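Local atomic coordinates of Tol-Pal system protein TolB (PDB entry 7MX5), a protein that probably acts as the periplasmic component of the Tol-Pal system, contributing to outer membrane invagination during cell division and to outer membrane integrity. Residues V139-A144 and V392-W397; G301-R306 and V319-G324; P15-V20 and G40-S45; V208-K213 and M228-S233. One frame throughout, in Å; residues are numbered along the deposited sequence.

Interaction 1: V139-A144 and V392-W397; sequences VLRNPA and VREPAW
Extended chi2 and chi3 torsions carry NE of Arg141 straight out beside Arg393, whose own chain is bent at chi2 (-85°) and chi3, its CD turned aside from the extended line. The two arginines meet at the Velcro closure of the beta-propeller: strand 391-397, the last of the chain, pairs antiparallel with strand 135-141 and supplies the edge strand of a blade otherwise formed early in the propeller. Val139 and Arg393 form the hydrogen-bonded pair, Val139 N to Arg393 O at 3.1 Å and Arg393 N to Val139 O at 3.0 Å. Leu140 and Val392, the following non-hydrogen-bonded pair, lie side by side on the opposite face of the sheet, with Leu140 CD2 3.6 Å from Val392 CG1. Arg393 CG sits over one face of the Arg141 guanidinium, toward its rim and 3.7 Å from Arg141 NE. The two guanidinium planes are 34° apart, and Arg141 NH1 comes within 3.4 Å of Arg393 NH1, a like-charge approach probably eased by nearby acids: Glu349 forms a salt bridge with Arg393, and Glu394, also bonded to Ser174 of the next blade, forms one with Arg141. That bridge, Arg141 NH2 to Glu394 OE1, is 3.5 Å long, with guanidinium and carboxylate planes 82° apart. One water, in the Arg141 guanidinium plane, links the two: it accepts from Arg141 NH2 at 2.7 Å and donates to Glu394 OE1 at 2.6 Å.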
loop_
_atom_site.group_PDB
_atom_site.type_symbol
_atom_site.label_atom_id
_atom_site.label_comp_id
_atom_site.label_asym_id
_atom_site.label_seq_id
_atom_site.Cartn_x
_atom_site.Cartn_y
_atom_site.Cartn_z
ATOM N N VAL A 139 3.669 -10.598 4.812
ATOM C CA VAL A 139 4.203 -11.794 5.453
ATOM C C VAL A 139 3.268 -12.955 5.151
ATOM O O VAL A 139 2.100 -12.941 5.557
ATOM C CB VAL A 139 4.368 -11.612 6.970
ATOM C CG1 VAL A 139 4.906 -12.889 7.595
ATOM C CG2 VAL A 139 5.286 -10.439 7.267
ATOM N N LEU A 140 3.782 -13.956 4.441
ATOM C CA LEU A 140 3.032 -15.171 4.159
ATOM C C LEU A 140 3.211 -16.153 5.309
ATOM O O LEU A 140 4.342 -16.485 5.680
ATOM C CB LEU A 140 3.494 -15.803 2.845
ATOM C CG LEU A 140 3.226 -15.006 1.568
ATOM C CD1 LEU A 140 3.838 -15.702 0.363
ATOM C CD2 LEU A 140 1.733 -14.804 1.370
ATOM N N ARG A 141 2.096 -16.610 5.872
ATOM C CA ARG A 141 2.099 -17.572 6.966
ATOM C C ARG A 141 1.525 -18.888 6.461
ATOM O O ARG A 141 0.378 -18.934 6.003
ATOM C CB ARG A 141 1.291 -17.057 8.156
ATOM C CG ARG A 141 1.787 -15.739 8.721
ATOM C CD ARG A 141 0.991 -15.346 9.953
ATOM N NE ARG A 141 1.367 -14.032 10.456
ATOM C CZ ARG A 141 0.832 -13.459 11.526
ATOM N NH1 ARG A 141 -0.104 -14.065 12.237
ATOM N NH2 ARG A 141 1.248 -12.250 11.891
ATOM N N ASN A 142 2.321 -19.951 6.545
ATOM C CA ASN A 142 1.906 -21.277 6.091
ATOM C C ASN A 142 2.414 -22.321 7.076
ATOM O O ASN A 142 3.578 -22.744 6.997
ATOM C CB ASN A 142 2.413 -21.566 4.681
ATOM C CG ASN A 142 1.621 -22.659 3.990
ATOM O OD1 ASN A 142 0.822 -23.355 4.618
ATOM N ND2 ASN A 142 1.843 -22.819 2.693
ATOM N N PRO A 143 1.574 -22.759 8.019
ATOM C CA PRO A 143 1.981 -23.868 8.895
ATOM C C PRO A 143 2.101 -25.188 8.160
ATOM O O PRO A 143 2.750 -26.108 8.675
ATOM C CB PRO A 143 0.876 -23.917 9.962
ATOM C CG PRO A 143 -0.066 -22.786 9.653
ATOM C CD PRO A 143 0.189 -22.331 8.259
ATOM N N ALA A 144 1.502 -25.311 6.976
ATOM C CA ALA A 144 1.698 -26.468 6.113
ATOM C C ALA A 144 3.036 -26.431 5.387
ATOM O O ALA A 144 3.235 -27.197 4.438
ATOM C CB ALA A 144 0.556 -26.572 5.100
ATOM N N VAL A 392 -2.097 -14.259 4.135
ATOM C CA VAL A 392 -1.261 -13.077 3.961
ATOM C C VAL A 392 -1.617 -12.086 5.059
ATOM O O VAL A 392 -2.800 -11.793 5.278
ATOM C CB VAL A 392 -1.452 -12.448 2.570
ATOM C CG1 VAL A 392 -0.164 -11.794 2.105
ATOM C CG2 VAL A 392 -1.920 -13.499 1.576
ATOM N N ARG A 393 -0.602 -11.571 5.749
ATOM C CA ARG A 393 -0.823 -10.726 6.913
ATOM C C ARG A 393 0.109 -9.523 6.884
ATOM O O ARG A 393 1.177 -9.547 6.267
ATOM C CB ARG A 393 -0.616 -11.502 8.223
ATOM C CG ARG A 393 -1.310 -12.852 8.270
ATOM C CD ARG A 393 -2.750 -12.702 8.718
ATOM N NE ARG A 393 -2.866 -11.804 9.860
ATOM C CZ ARG A 393 -3.126 -12.199 11.098
ATOM N NH1 ARG A 393 -3.311 -13.476 11.390
ATOM N NH2 ARG A 393 -3.203 -11.291 12.066
ATOM N N GLU A 394 -0.324 -8.465 7.572
ATOM C CA GLU A 394 0.457 -7.269 7.872
ATOM C C GLU A 394 1.060 -6.634 6.625
ATOM O O GLU A 394 2.289 -6.614 6.475
ATOM C CB GLU A 394 1.558 -7.610 8.877
ATOM C CG GLU A 394 1.134 -7.455 10.329
ATOM C CD GLU A 394 2.049 -8.189 11.291
ATOM O OE1 GLU A 394 2.666 -9.195 10.880
ATOM O OE2 GLU A 394 2.152 -7.759 12.459
ATOM N N PRO A 395 0.248 -6.095 5.720
ATOM C CA PRO A 395 0.801 -5.413 4.548
ATOM C C PRO A 395 1.313 -4.024 4.900
ATOM O O PRO A 395 0.898 -3.401 5.879
ATOM C CB PRO A 395 -0.393 -5.333 3.593
ATOM C CG PRO A 395 -1.570 -5.262 4.499
ATOM C CD PRO A 395 -1.226 -6.100 5.707
ATOM N N ALA A 396 2.239 -3.544 4.072
ATOM C CA ALA A 396 2.812 -2.212 4.252
ATOM C C ALA A 396 3.154 -1.651 2.879
ATOM O O ALA A 396 4.120 -2.094 2.251
ATOM C CB ALA A 396 4.045 -2.257 5.151
ATOM N N TRP A 397 2.361 -0.686 2.420
ATOM C CA TRP A 397 2.604 -0.057 1.129
ATOM C C TRP A 397 3.837 0.835 1.206
ATOM O O TRP A 397 3.941 1.692 2.088
ATOM C CB TRP A 397 1.384 0.759 0.704
ATOM C CG TRP A 397 1.163 0.818 -0.778
ATOM C CD1 TRP A 397 2.089 1.118 -1.736
ATOM C CD2 TRP A 397 -0.069 0.580 -1.471
ATOM N NE1 TRP A 397 1.510 1.078 -2.982
ATOM C CE2 TRP A 397 0.186 0.749 -2.847
ATOM C CE3 TRP A 397 -1.361 0.237 -1.063
ATOM C CZ2 TRP A 397 -0.803 0.588 -3.815
ATOM C CZ3 TRP A 397 -2.343 0.077 -2.025
ATOM C CH2 TRP A 397 -2.057 0.253 -3.385
HETATM O O HOH W 1 3.152 -11.673 10.111
#

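Interaction 2: G301-R306 and V319-G324; sequences GSFNAR and VHRPSG
Phe303 and Arg321 come together CB to CB at 3.5 Å, while on the other face of the same beta hairpin Asn304 and His320 run alongside each other in the same direction. The amide and imidazole planes of the second pair are 54° apart. His320 ND1 donates to Asn304 OD1, which lies at the edge of the imidazole near its plane; the 2.5 Å separation is very short and its exact value doubtful. On the first face, Phe303 has CG anti to its backbone N (chi1 -174°), and the rim of its ring meets Val319, with Phe303 CE1 3.6 Å from Val319 CG1. The Arg321 guanidinium is turned 70° from the phenyl plane, too distant for more than a weak cation-pi attraction. Backbone bonds set the antiparallel register: Arg321 N to Phe303 O at 3.0 Å, Ala305 N to Val319 O at 3.0 Å and Val319 N to Ala305 O at 2.7 Å. Strands 304-309 and 315-320 are the first two of a propeller blade, and 328-333 adds the third beside His320. On its other side the hairpin meets the preceding blade, where Arg306 N bonds to Thr275 of strand 271-276 and Asn304 ND2 to Gln283 of strand 283-288.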
loop_
_atom_site.group_PDB
_atom_site.type_symbol
_atom_site.label_atom_id
_atom_site.label_comp_id
_atom_site.label_asym_id
_atom_site.label_seq_id
_atom_site.Cartn_x
_atom_site.Cartn_y
_atom_site.Cartn_z
ATOM N N GLY A 301 -17.943 4.940 18.324
ATOM C CA GLY A 301 -17.883 3.516 18.575
ATOM C C GLY A 301 -17.132 3.159 19.843
ATOM O O GLY A 301 -16.572 4.000 20.547
ATOM N N SER A 302 -17.128 1.859 20.130
ATOM C CA SER A 302 -16.472 1.311 21.307
ATOM C C SER A 302 -15.099 0.727 21.005
ATOM O O SER A 302 -14.448 0.206 21.916
ATOM C CB SER A 302 -17.354 0.233 21.943
ATOM O OG SER A 302 -18.062 -0.484 20.948
ATOM N N PHE A 303 -14.644 0.798 19.757
ATOM C CA PHE A 303 -13.377 0.186 19.372
ATOM C C PHE A 303 -12.824 0.914 18.159
ATOM O O PHE A 303 -13.429 0.881 17.083
ATOM C CB PHE A 303 -13.563 -1.304 19.075
ATOM C CG PHE A 303 -12.278 -2.045 18.811
ATOM C CD1 PHE A 303 -11.693 -2.026 17.555
ATOM C CD2 PHE A 303 -11.667 -2.773 19.816
ATOM C CE1 PHE A 303 -10.515 -2.709 17.311
ATOM C CE2 PHE A 303 -10.491 -3.459 19.580
ATOM C CZ PHE A 303 -9.914 -3.427 18.325
ATOM N N ASN A 304 -11.678 1.566 18.339
ATOM C CA ASN A 304 -10.928 2.170 17.244
ATOM C C ASN A 304 -9.454 1.924 17.516
ATOM O O ASN A 304 -8.942 2.330 18.562
ATOM C CB ASN A 304 -11.217 3.669 17.123
ATOM C CG ASN A 304 -12.676 3.961 16.827
ATOM O OD1 ASN A 304 -13.069 4.107 15.671
ATOM N ND2 ASN A 304 -13.486 4.051 17.876
ATOM N N ALA A 305 -8.775 1.253 16.590
ATOM C CA ALA A 305 -7.409 0.821 16.850
ATOM C C ALA A 305 -6.677 0.622 15.532
ATOM O O ALA A 305 -7.274 0.648 14.453
ATOM C CB ALA A 305 -7.388 -0.464 17.680
ATOM N N ARG A 306 -5.362 0.420 15.645
ATOM C CA ARG A 306 -4.498 0.095 14.509
ATOM C C ARG A 306 -4.584 1.168 13.424
ATOM O O ARG A 306 -4.773 0.879 12.241
ATOM C CB ARG A 306 -4.828 -1.290 13.946
ATOM C CG ARG A 306 -4.306 -2.453 14.787
ATOM C CD ARG A 306 -5.225 -2.768 15.957
ATOM N NE ARG A 306 -4.483 -3.134 17.158
ATOM C CZ ARG A 306 -5.043 -3.469 18.314
ATOM N NH1 ARG A 306 -6.357 -3.502 18.463
ATOM N NH2 ARG A 306 -4.264 -3.778 19.347
ATOM N N VAL A 319 -8.895 0.245 12.277
ATOM C CA VAL A 319 -9.815 -0.861 12.505
ATOM C C VAL A 319 -10.919 -0.360 13.426
ATOM O O VAL A 319 -10.650 0.079 14.550
ATOM C CB VAL A 319 -9.095 -2.079 13.107
ATOM C CG1 VAL A 319 -10.099 -3.040 13.728
ATOM C CG2 VAL A 319 -8.272 -2.781 12.043
ATOM N N HIS A 320 -12.158 -0.418 12.946
ATOM C CA HIS A 320 -13.307 0.129 13.651
ATOM C C HIS A 320 -14.297 -0.989 13.937
ATOM O O HIS A 320 -14.599 -1.797 13.052
ATOM C CB HIS A 320 -13.968 1.237 12.826
ATOM C CG HIS A 320 -15.096 1.928 13.525
ATOM N ND1 HIS A 320 -14.898 2.967 14.409
ATOM C CD2 HIS A 320 -16.435 1.737 13.462
ATOM C CE1 HIS A 320 -16.067 3.382 14.865
ATOM N NE2 HIS A 320 -17.015 2.651 14.306
ATOM N N ARG A 321 -14.798 -1.038 15.170
ATOM C CA ARG A 321 -15.715 -2.090 15.607
ATOM C C ARG A 321 -16.902 -1.475 16.333
ATOM O O ARG A 321 -16.834 -1.206 17.541
ATOM C CB ARG A 321 -15.006 -3.103 16.505
ATOM C CG ARG A 321 -15.253 -4.547 16.132
ATOM C CD ARG A 321 -15.946 -5.313 17.245
ATOM N NE ARG A 321 -15.126 -5.399 18.447
ATOM C CZ ARG A 321 -14.692 -6.536 18.975
ATOM N NH1 ARG A 321 -14.967 -7.706 18.422
ATOM N NH2 ARG A 321 -13.962 -6.497 20.086
ATOM N N PRO A 322 -18.005 -1.229 15.631
ATOM C CA PRO A 322 -19.258 -0.920 16.331
ATOM C C PRO A 322 -19.670 -2.108 17.187
ATOM O O PRO A 322 -19.683 -3.250 16.723
ATOM C CB PRO A 322 -20.262 -0.651 15.202
ATOM C CG PRO A 322 -19.500 -0.662 13.929
ATOM C CD PRO A 322 -18.122 -1.175 14.163
ATOM N N SER A 323 -20.005 -1.828 18.452
ATOM C CA SER A 323 -20.214 -2.883 19.440
ATOM C C SER A 323 -21.226 -3.931 18.993
ATOM O O SER A 323 -21.215 -5.051 19.518
ATOM C CB SER A 323 -20.663 -2.273 20.771
ATOM O OG SER A 323 -21.983 -1.766 20.683
ATOM N N GLY A 324 -22.094 -3.603 18.041
ATOM C CA GLY A 324 -23.039 -4.572 17.525
ATOM C C GLY A 324 -22.414 -5.573 16.575
ATOM O O GLY A 324 -22.689 -6.773 16.663
#

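Interaction 3: P15-V20 and G40-S45; sequences PKIAIV and GRFTSS
A beta-alpha-beta crossover in the amino-terminal domain of TolB brings Ile17 of strand 16-19 next to Ser44 of strand 43-45, with helix 29-37 as the connection. The strands run parallel, their short axes 26° apart, and Lys16, Ile17 and Ala18 pair with Thr43, Ser44 and Ser45. The backbone bonds switch from strand to strand: Thr43 N donates to Pro15 O at 3.2 Å, Ile17 N to Thr43 O at 2.8 Å and Ile19 N to Ser45 O at 3.1 Å. Between them, the carbonyl of Ile17 takes two donors. Ser45 N reaches Ile17 O in a weak bond of 3.3 Å, and the Ser44 hydroxyl, its OG anti to the backbone N (chi1 178°), gives Ile17 O a shorter one of 2.9 Å, tilted 19° from the carbonyl plane. The buried Ser44 thus spends its hydroxyl on the neighbouring strand, with Ile19 CG2 packed against the same OG.

At the start of the pairing, Phe42 meets two aliphatic groups. Ile17 CD1 lies 3.6 Å from Phe42 CB, and the Pro15 ring approaches the CD1-CE1 side of the phenyl, Pro15 CG lying 3.9 Å from Phe42 CE1, while Pro15 O sits in the phenyl plane at its edge. On the other face, Lys16 and Thr43 run side by side, with Lys16 CG near the threonine hydroxyl.

Strand 43-45 is an outermost strand of its mixed sheet. Strand 70-78 flanks 16-19 on the far side, and Leu36 of helix 29-37 and Leu125 of helix 110-126 cover Ile17.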
loop_
_atom_site.group_PDB
_atom_site.type_symbol
_atom_site.label_atom_id
_atom_site.label_comp_id
_atom_site.label_asym_id
_atom_site.label_seq_id
_atom_site.Cartn_x
_atom_site.Cartn_y
_atom_site.Cartn_z
ATOM N N PRO A 15 -15.448 6.827 -16.357
ATOM C CA PRO A 15 -15.087 7.070 -17.758
ATOM C C PRO A 15 -14.285 5.906 -18.322
ATOM O O PRO A 15 -13.534 5.236 -17.611
ATOM C CB PRO A 15 -14.250 8.354 -17.707
ATOM C CG PRO A 15 -14.495 8.958 -16.378
ATOM C CD PRO A 15 -15.019 7.910 -15.455
ATOM N N LYS A 16 -14.464 5.664 -19.615
ATOM C CA LYS A 16 -13.792 4.575 -20.305
ATOM C C LYS A 16 -12.581 5.100 -21.064
ATOM O O LYS A 16 -12.587 6.217 -21.585
ATOM C CB LYS A 16 -14.751 3.865 -21.264
ATOM C CG LYS A 16 -16.152 3.678 -20.700
ATOM C CD LYS A 16 -17.103 3.112 -21.741
ATOM C CE LYS A 16 -18.329 2.484 -21.091
ATOM N NZ LYS A 16 -18.496 2.911 -19.673
ATOM N N ILE A 17 -11.532 4.286 -21.114
ATOM C CA ILE A 17 -10.282 4.647 -21.771
ATOM C C ILE A 17 -9.984 3.588 -22.820
ATOM O O ILE A 17 -9.627 2.452 -22.482
ATOM C CB ILE A 17 -9.121 4.773 -20.777
ATOM C CG1 ILE A 17 -9.491 5.720 -19.635
ATOM C CG2 ILE A 17 -7.866 5.258 -21.486
ATOM C CD1 ILE A 17 -8.515 5.685 -18.485
ATOM N N ALA A 18 -10.128 3.953 -24.091
ATOM C CA ALA A 18 -9.743 3.063 -25.176
ATOM C C ALA A 18 -8.226 3.050 -25.305
ATOM O O ALA A 18 -7.581 4.103 -25.276
ATOM C CB ALA A 18 -10.386 3.505 -26.490
ATOM N N ILE A 19 -7.654 1.858 -25.433
ATOM C CA ILE A 19 -6.217 1.694 -25.608
ATOM C C ILE A 19 -5.999 0.871 -26.872
ATOM O O ILE A 19 -6.261 -0.338 -26.888
ATOM C CB ILE A 19 -5.547 1.046 -24.384
ATOM C CG1 ILE A 19 -4.094 0.678 -24.690
ATOM C CG2 ILE A 19 -6.346 -0.156 -23.874
ATOM C CD1 ILE A 19 -3.419 -0.070 -23.565
ATOM N N VAL A 20 -5.551 1.525 -27.934
ATOM C CA VAL A 20 -5.302 0.818 -29.193
ATOM C C VAL A 20 -4.071 -0.067 -29.029
ATOM O O VAL A 20 -3.043 0.402 -28.508
ATOM C CB VAL A 20 -5.113 1.815 -30.337
ATOM C CG1 VAL A 20 -4.676 1.095 -31.605
ATOM C CG2 VAL A 20 -6.391 2.603 -30.574
ATOM N N GLY A 40 -9.511 2.016 -9.893
ATOM C CA GLY A 40 -10.596 2.456 -9.042
ATOM C C GLY A 40 -11.334 3.682 -9.529
ATOM O O GLY A 40 -12.290 4.110 -8.871
ATOM N N ARG A 41 -10.926 4.258 -10.660
ATOM C CA ARG A 41 -11.553 5.454 -11.198
ATOM C C ARG A 41 -11.877 5.363 -12.681
ATOM O O ARG A 41 -12.550 6.262 -13.197
ATOM C CB ARG A 41 -10.655 6.680 -10.970
ATOM C CG ARG A 41 -10.898 7.404 -9.660
ATOM C CD ARG A 41 -10.451 8.852 -9.754
ATOM N NE ARG A 41 -10.789 9.440 -11.045
ATOM C CZ ARG A 41 -11.055 10.724 -11.239
ATOM N NH1 ARG A 41 -11.031 11.592 -10.242
ATOM N NH2 ARG A 41 -11.353 11.147 -12.464
ATOM N N PHE A 42 -11.417 4.328 -13.381
ATOM C CA PHE A 42 -11.638 4.216 -14.815
ATOM C C PHE A 42 -11.791 2.751 -15.195
ATOM O O PHE A 42 -11.478 1.845 -14.419
ATOM C CB PHE A 42 -10.488 4.835 -15.618
ATOM C CG PHE A 42 -10.215 6.272 -15.290
ATOM C CD1 PHE A 42 -10.957 7.283 -15.877
ATOM C CD2 PHE A 42 -9.208 6.613 -14.403
ATOM C CE1 PHE A 42 -10.706 8.607 -15.581
ATOM C CE2 PHE A 42 -8.952 7.935 -14.102
ATOM C CZ PHE A 42 -9.701 8.933 -14.691
ATOM N N THR A 43 -12.286 2.536 -16.410
ATOM C CA THR A 43 -12.257 1.243 -17.075
ATOM C C THR A 43 -11.563 1.407 -18.420
ATOM O O THR A 43 -11.503 2.505 -18.980
ATOM C CB THR A 43 -13.666 0.667 -17.274
ATOM O OG1 THR A 43 -14.342 1.397 -18.305
ATOM C CG2 THR A 43 -14.471 0.747 -15.985
ATOM N N SER A 44 -11.029 0.302 -18.938
ATOM C CA SER A 44 -10.268 0.343 -20.178
ATOM C C SER A 44 -10.529 -0.916 -20.990
ATOM O O SER A 44 -10.854 -1.972 -20.440
ATOM C CB SER A 44 -8.765 0.493 -19.907
ATOM O OG SER A 44 -8.028 0.488 -21.116
ATOM N N SER A 45 -10.379 -0.792 -22.307
ATOM C CA SER A 45 -10.600 -1.909 -23.212
ATOM C C SER A 45 -9.765 -1.710 -24.469
ATOM O O SER A 45 -9.404 -0.587 -24.829
ATOM C CB SER A 45 -12.081 -2.060 -23.573
ATOM O OG SER A 45 -12.408 -3.417 -23.817
#

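Interaction 4: V208-K213 and M228-S233; sequences VITSFK and MLFTAS
Phe212 and Phe230 meet rim to rim, Phe212 CZ lying 3.8 Å from Phe230 CE2 with each atom near the plane of the opposing ring, so the two aromatics touch without stacking. The Phe212 rim also receives the methyl of Ala232: Ala232 CB is 3.5 Å from Phe212 CE1 and lies in the ring plane. Thr210 approaches differently, its methyl over one face of the Phe230 ring, with Thr210 CG2 4.4 Å from Phe230 CE2. Farther along, Ile209 CG2 contacts Met228 CE at 3.5 Å, where the thioether is bent at chi3.

A classic beta bulge positions part of this set. Ile209 and Thr210 both face Ile196 of the adjacent strand, and although consecutive, both direct their first side-chain bond toward 228-233. Strand 206-211 is the outermost strand of one propeller blade and 227-232 the second strand of the next, so the contact joins neighbouring blades through side chains alone. Leu215 of strand 215-221 touches both Thr210 and Phe230, and Met243 of strand 239-244 touches Ile209 and Thr210, enlarging the buried layer. No hydrogen bond links the two segments; methyl, thioether and aromatic surfaces provide the cohesion, which therefore rests on close apolar fit and burial.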
loop_
_atom_site.group_PDB
_atom_site.type_symbol
_atom_site.label_atom_id
_atom_site.label_comp_id
_atom_site.label_asym_id
_atom_site.label_seq_id
_atom_site.Cartn_x
_atom_site.Cartn_y
_atom_site.Cartn_z
ATOM N N VAL A 208 20.799 -5.630 13.465
ATOM C CA VAL A 208 19.874 -5.683 14.592
ATOM C C VAL A 208 19.686 -4.276 15.140
ATOM O O VAL A 208 20.641 -3.640 15.599
ATOM C CB VAL A 208 20.378 -6.634 15.685
ATOM C CG1 VAL A 208 19.594 -6.418 16.971
ATOM C CG2 VAL A 208 20.241 -8.064 15.228
ATOM N N ILE A 209 18.450 -3.787 15.091
ATOM C CA ILE A 209 18.145 -2.486 15.670
ATOM C C ILE A 209 18.004 -2.597 17.183
ATOM O O ILE A 209 18.664 -1.872 17.938
ATOM C CB ILE A 209 16.881 -1.899 15.017
ATOM C CG1 ILE A 209 17.192 -1.401 13.603
ATOM C CG2 ILE A 209 16.341 -0.773 15.851
ATOM C CD1 ILE A 209 18.270 -0.342 13.552
ATOM N N THR A 210 17.157 -3.511 17.649
ATOM C CA THR A 210 17.006 -3.767 19.075
ATOM C C THR A 210 16.558 -5.207 19.277
ATOM O O THR A 210 16.007 -5.839 18.371
ATOM C CB THR A 210 16.010 -2.800 19.729
ATOM O OG1 THR A 210 16.116 -2.896 21.155
ATOM C CG2 THR A 210 14.586 -3.126 19.306
ATOM N N SER A 211 16.803 -5.719 20.484
ATOM C CA SER A 211 16.468 -7.099 20.818
ATOM C C SER A 211 16.554 -7.342 22.319
ATOM O O SER A 211 17.638 -7.253 22.904
ATOM C CB SER A 211 17.398 -8.068 20.084
ATOM O OG SER A 211 16.940 -9.404 20.204
ATOM N N PHE A 212 15.427 -7.655 22.951
ATOM C CA PHE A 212 15.414 -7.990 24.371
ATOM C C PHE A 212 14.184 -8.847 24.659
ATOM O O PHE A 212 13.516 -9.337 23.741
ATOM C CB PHE A 212 15.462 -6.729 25.240
ATOM C CG PHE A 212 14.541 -5.637 24.785
ATOM C CD1 PHE A 212 13.221 -5.608 25.201
ATOM C CD2 PHE A 212 14.997 -4.630 23.949
ATOM C CE1 PHE A 212 12.374 -4.602 24.788
ATOM C CE2 PHE A 212 14.153 -3.621 23.532
ATOM C CZ PHE A 212 12.840 -3.607 23.952
ATOM N N LYS A 213 13.882 -9.022 25.947
ATOM C CA LYS A 213 12.875 -9.988 26.371
ATOM C C LYS A 213 11.456 -9.458 26.192
ATOM O O LYS A 213 10.544 -10.225 25.863
ATOM C CB LYS A 213 13.116 -10.376 27.828
ATOM C CG LYS A 213 13.719 -9.256 28.664
ATOM C CD LYS A 213 13.969 -9.691 30.099
ATOM C CE LYS A 213 15.160 -8.955 30.693
ATOM N NZ LYS A 213 14.990 -8.695 32.150
ATOM N N MET A 228 12.942 5.939 15.357
ATOM C CA MET A 228 12.050 4.811 15.135
ATOM C C MET A 228 11.252 4.547 16.403
ATOM O O MET A 228 11.806 4.547 17.505
ATOM C CB MET A 228 12.828 3.549 14.736
ATOM C CG MET A 228 12.018 2.264 14.826
ATOM S SD MET A 228 13.033 0.776 14.755
ATOM C CE MET A 228 13.108 0.362 16.497
ATOM N N LEU A 229 9.951 4.330 16.241
ATOM C CA LEU A 229 9.084 3.932 17.338
ATOM C C LEU A 229 8.889 2.421 17.325
ATOM O O LEU A 229 8.929 1.780 16.271
ATOM C CB LEU A 229 7.724 4.627 17.253
ATOM C CG LEU A 229 7.679 6.121 17.570
ATOM C CD1 LEU A 229 6.424 6.741 16.984
ATOM C CD2 LEU A 229 7.751 6.365 19.067
ATOM N N PHE A 230 8.678 1.855 18.510
ATOM C CA PHE A 230 8.426 0.427 18.628
ATOM C C PHE A 230 7.710 0.158 19.941
ATOM O O PHE A 230 7.763 0.959 20.877
ATOM C CB PHE A 230 9.722 -0.390 18.534
ATOM C CG PHE A 230 10.717 -0.099 19.625
ATOM C CD1 PHE A 230 11.513 1.035 19.575
ATOM C CD2 PHE A 230 10.865 -0.967 20.693
ATOM C CE1 PHE A 230 12.432 1.299 20.574
ATOM C CE2 PHE A 230 11.782 -0.709 21.695
ATOM C CZ PHE A 230 12.568 0.424 21.635
ATOM N N THR A 231 7.032 -0.984 19.991
ATOM C CA THR A 231 6.308 -1.420 21.175
ATOM C C THR A 231 7.121 -2.467 21.922
ATOM O O THR A 231 7.737 -3.346 21.311
ATOM C CB THR A 231 4.939 -1.993 20.804
ATOM O OG1 THR A 231 4.341 -1.187 19.782
ATOM C CG2 THR A 231 4.029 -2.020 22.023
ATOM N N ALA A 232 7.119 -2.367 23.249
ATOM C CA ALA A 232 7.865 -3.294 24.084
ATOM C C ALA A 232 7.306 -3.244 25.496
ATOM O O ALA A 232 6.922 -2.176 25.980
ATOM C CB ALA A 232 9.360 -2.963 24.090
ATOM N N SER A 233 7.267 -4.401 26.148
ATOM C CA SER A 233 6.782 -4.533 27.519
ATOM C C SER A 233 7.895 -5.173 28.339
ATOM O O SER A 233 7.957 -6.399 28.446
ATOM C CB SER A 233 5.509 -5.371 27.576
ATOM O OG SER A 233 5.570 -6.461 26.674
#

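Overall arrangement
Interaction 3 comes first along the chain and lies in the amino-terminal domain; the other three belong to the beta-propeller. Interaction 1 joins strand 135-141, the first propeller strand in sequence, to the last strand of the chain in one shared blade, and the stretch it spans contains interaction 4 and then interaction 2. Between them, these contacts represent three levels of propeller structure: ring closure (1), packing between blades (4) and pairing within a blade (2). Their centres are 21 to 27 Å apart and none touches another. Interactions 3 and 4 are the most widely separated, with centres 47 Å apart on opposite sides of the chain's centre, reflecting the two-domain, elongated build of TolB.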